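Local coordinates for protein botulinum neurotoxin type C1 (Clostridium botulinum, PDB 3R4U) that probably acts as the receptor-binding part of the neurotoxin heavy chain, attaching this zinc-protease toxin to nerve cells, at residues Q129-S134 with M160-N165. Residues are numbered along the deposited sequence; the frame is centred on the assembly and turned at random.
Sequences QSINFS and MKIYIN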
loop_
_atom_site.group_PDB
_atom_site.type_symbol
_atom_site.label_atom_id
_atom_site.label_comp_id
_atom_site.label_asym_id
_atom_site.label_seq_id
_atom_site.Cartn_x
_atom_site.Cartn_y
_atom_site.Cartn_z
ATOM N N GLN A 129 20.090 9.389 18.331
ATOM C CA GLN A 129 20.385 9.389 16.902
ATOM C C GLN A 129 19.215 8.779 16.131
ATOM O O GLN A 129 18.817 7.621 16.366
ATOM C CB GLN A 129 21.700 8.673 16.580
ATOM C CG GLN A 129 22.145 8.873 15.128
ATOM C CD GLN A 129 23.604 8.517 14.884
ATOM O OE1 GLN A 129 24.196 8.963 13.903
ATOM N NE2 GLN A 129 24.193 7.726 15.778
ATOM N N SER A 130 18.661 9.570 15.219
ATOM C CA SER A 130 17.460 9.173 14.504
ATOM C C SER A 130 17.641 9.111 12.994
ATOM O O SER A 130 18.524 9.758 12.439
ATOM C CB SER A 130 16.315 10.124 14.854
ATOM O OG SER A 130 15.941 9.948 16.201
ATOM N N ILE A 131 16.792 8.317 12.345
ATOM C CA ILE A 131 16.663 8.320 10.894
ATOM C C ILE A 131 15.180 8.237 10.582
ATOM O O ILE A 131 14.378 7.927 11.459
ATOM C CB ILE A 131 17.374 7.135 10.210
ATOM C CG1 ILE A 131 16.993 5.807 10.870
ATOM C CG2 ILE A 131 18.868 7.301 10.246
ATOM C CD1 ILE A 131 17.662 4.616 10.215
ATOM N N ASN A 132 14.803 8.507 9.343
ATOM C CA ASN A 132 13.391 8.553 9.049
ATOM C C ASN A 132 13.047 8.256 7.609
ATOM O O ASN A 132 13.893 8.292 6.714
ATOM C CB ASN A 132 12.810 9.909 9.429
ATOM C CG ASN A 132 13.303 11.031 8.514
ATOM O OD1 ASN A 132 12.933 11.103 7.334
ATOM N ND2 ASN A 132 14.150 11.904 9.053
ATOM N N PHE A 133 11.768 7.961 7.418
ATOM C CA PHE A 133 11.153 7.891 6.121
ATOM C C PHE A 133 10.132 9.017 6.097
ATOM O O PHE A 133 9.377 9.196 7.064
ATOM C CB PHE A 133 10.458 6.531 5.966
ATOM C CG PHE A 133 9.340 6.519 4.957
ATOM C CD1 PHE A 133 9.540 6.997 3.670
ATOM C CD2 PHE A 133 8.090 5.988 5.292
ATOM C CE1 PHE A 133 8.494 6.967 2.730
ATOM C CE2 PHE A 133 7.049 5.959 4.370
ATOM C CZ PHE A 133 7.249 6.444 3.088
ATOM N N SER A 134 10.130 9.796 5.021
ATOM C CA SER A 134 9.098 10.815 4.836
ATOM C C SER A 134 8.370 10.540 3.531
ATOM O O SER A 134 8.993 10.342 2.495
ATOM C CB SER A 134 9.678 12.236 4.835
ATOM O OG SER A 134 10.650 12.415 3.815
ATOM N N MET A 160 23.383 3.154 10.381
ATOM C CA MET A 160 22.000 2.955 10.753
ATOM C C MET A 160 21.245 3.221 9.455
ATOM O O MET A 160 21.474 4.235 8.796
ATOM C CB MET A 160 21.620 3.982 11.814
ATOM C CG MET A 160 20.255 3.805 12.454
ATOM S SD MET A 160 19.853 5.232 13.512
ATOM C CE MET A 160 21.458 5.598 14.196
ATOM N N LYS A 161 20.376 2.294 9.060
ATOM C CA LYS A 161 19.691 2.405 7.780
ATOM C C LYS A 161 18.208 2.113 7.924
ATOM O O LYS A 161 17.793 1.321 8.783
ATOM C CB LYS A 161 20.285 1.436 6.754
ATOM C CG LYS A 161 21.779 1.547 6.558
ATOM C CD LYS A 161 22.253 0.611 5.453
ATOM C CE LYS A 161 23.769 0.475 5.455
ATOM N NZ LYS A 161 24.302 -0.409 4.349
ATOM N N ILE A 162 17.405 2.745 7.074
ATOM C CA ILE A 162 15.996 2.425 7.029
ATOM C C ILE A 162 15.562 2.173 5.590
ATOM O O ILE A 162 15.941 2.916 4.679
ATOM C CB ILE A 162 15.124 3.495 7.741
ATOM C CG1 ILE A 162 13.660 3.068 7.730
ATOM C CG2 ILE A 162 15.274 4.869 7.088
ATOM C CD1 ILE A 162 12.819 3.819 8.739
ATOM N N TYR A 163 14.794 1.099 5.402
ATOM C CA TYR A 163 14.274 0.697 4.103
ATOM C C TYR A 163 12.758 0.719 4.135
ATOM O O TYR A 163 12.146 0.443 5.167
ATOM C CB TYR A 163 14.697 -0.737 3.755
ATOM C CG TYR A 163 16.192 -0.987 3.704
ATOM C CD1 TYR A 163 16.833 -1.224 2.493
ATOM C CD2 TYR A 163 16.954 -1.026 4.874
ATOM C CE1 TYR A 163 18.200 -1.483 2.437
ATOM C CE2 TYR A 163 18.328 -1.270 4.830
ATOM C CZ TYR A 163 18.941 -1.501 3.609
ATOM O OH TYR A 163 20.291 -1.760 3.568
ATOM N N ILE A 164 12.159 1.019 2.991
ATOM C CA ILE A 164 10.720 0.983 2.851
ATOM C C ILE A 164 10.478 0.125 1.628
ATOM O O ILE A 164 11.001 0.411 0.554
ATOM C CB ILE A 164 10.119 2.395 2.666
ATOM C CG1 ILE A 164 10.473 3.288 3.862
ATOM C CG2 ILE A 164 8.602 2.328 2.455
ATOM C CD1 ILE A 164 9.731 2.956 5.151
ATOM N N ASN A 165 9.728 -0.957 1.801
ATOM C CA ASN A 165 9.455 -1.883 0.705
ATOM C C ASN A 165 10.718 -2.316 -0.011
ATOM O O ASN A 165 10.766 -2.366 -1.239
ATOM C CB ASN A 165 8.450 -1.269 -0.271
ATOM C CG ASN A 165 7.101 -1.034 0.384
ATOM O OD1 ASN A 165 6.670 -1.826 1.231
ATOM N ND2 ASN A 165 6.432 0.053 0.011
#
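The F133 ring carries I164 over one face: CG1 stands 3.9 Å from the ring centroid, 22° off the ring normal, a CH-pi contact displaced toward the rim. The terminal CD1 of I164 reaches the same ring 3.5 Å from CD2, and I164 lies crosswise to the F133 side chain. This is the interior of a beta sandwich, the lectin-like jelly roll of the N-terminal receptor-binding domain, and it illustrates how two sheets can pack face to face largely through apolar side chains. Strands 127-134 and 159-164 belong to opposing sheets; their short segments run nearly parallel, at 17°, with axes 7.1 Å apart and no hydrogen bond between them. I131 fills the middle of the interface. With its CG1 tucked into the gap between N and C (chi1 50°) and CD1 extended beyond, the methyl is placed against the opposite backbone, 3.4 Å from K161 C. There CD1 also rests against M160 CG and lies 3.7 Å from I162 CB, while I162 turns CG2 to the carbonyl oxygen of N132. I172, from strand 167-173 beside 159-164, touches both I131 and M160 and continues the apolar layer. At the other end M160 bends at its last torsion, running alongside Q129 but pointing the opposite way, and its CE methyl comes to rest 3.5 Å from Q129 CG.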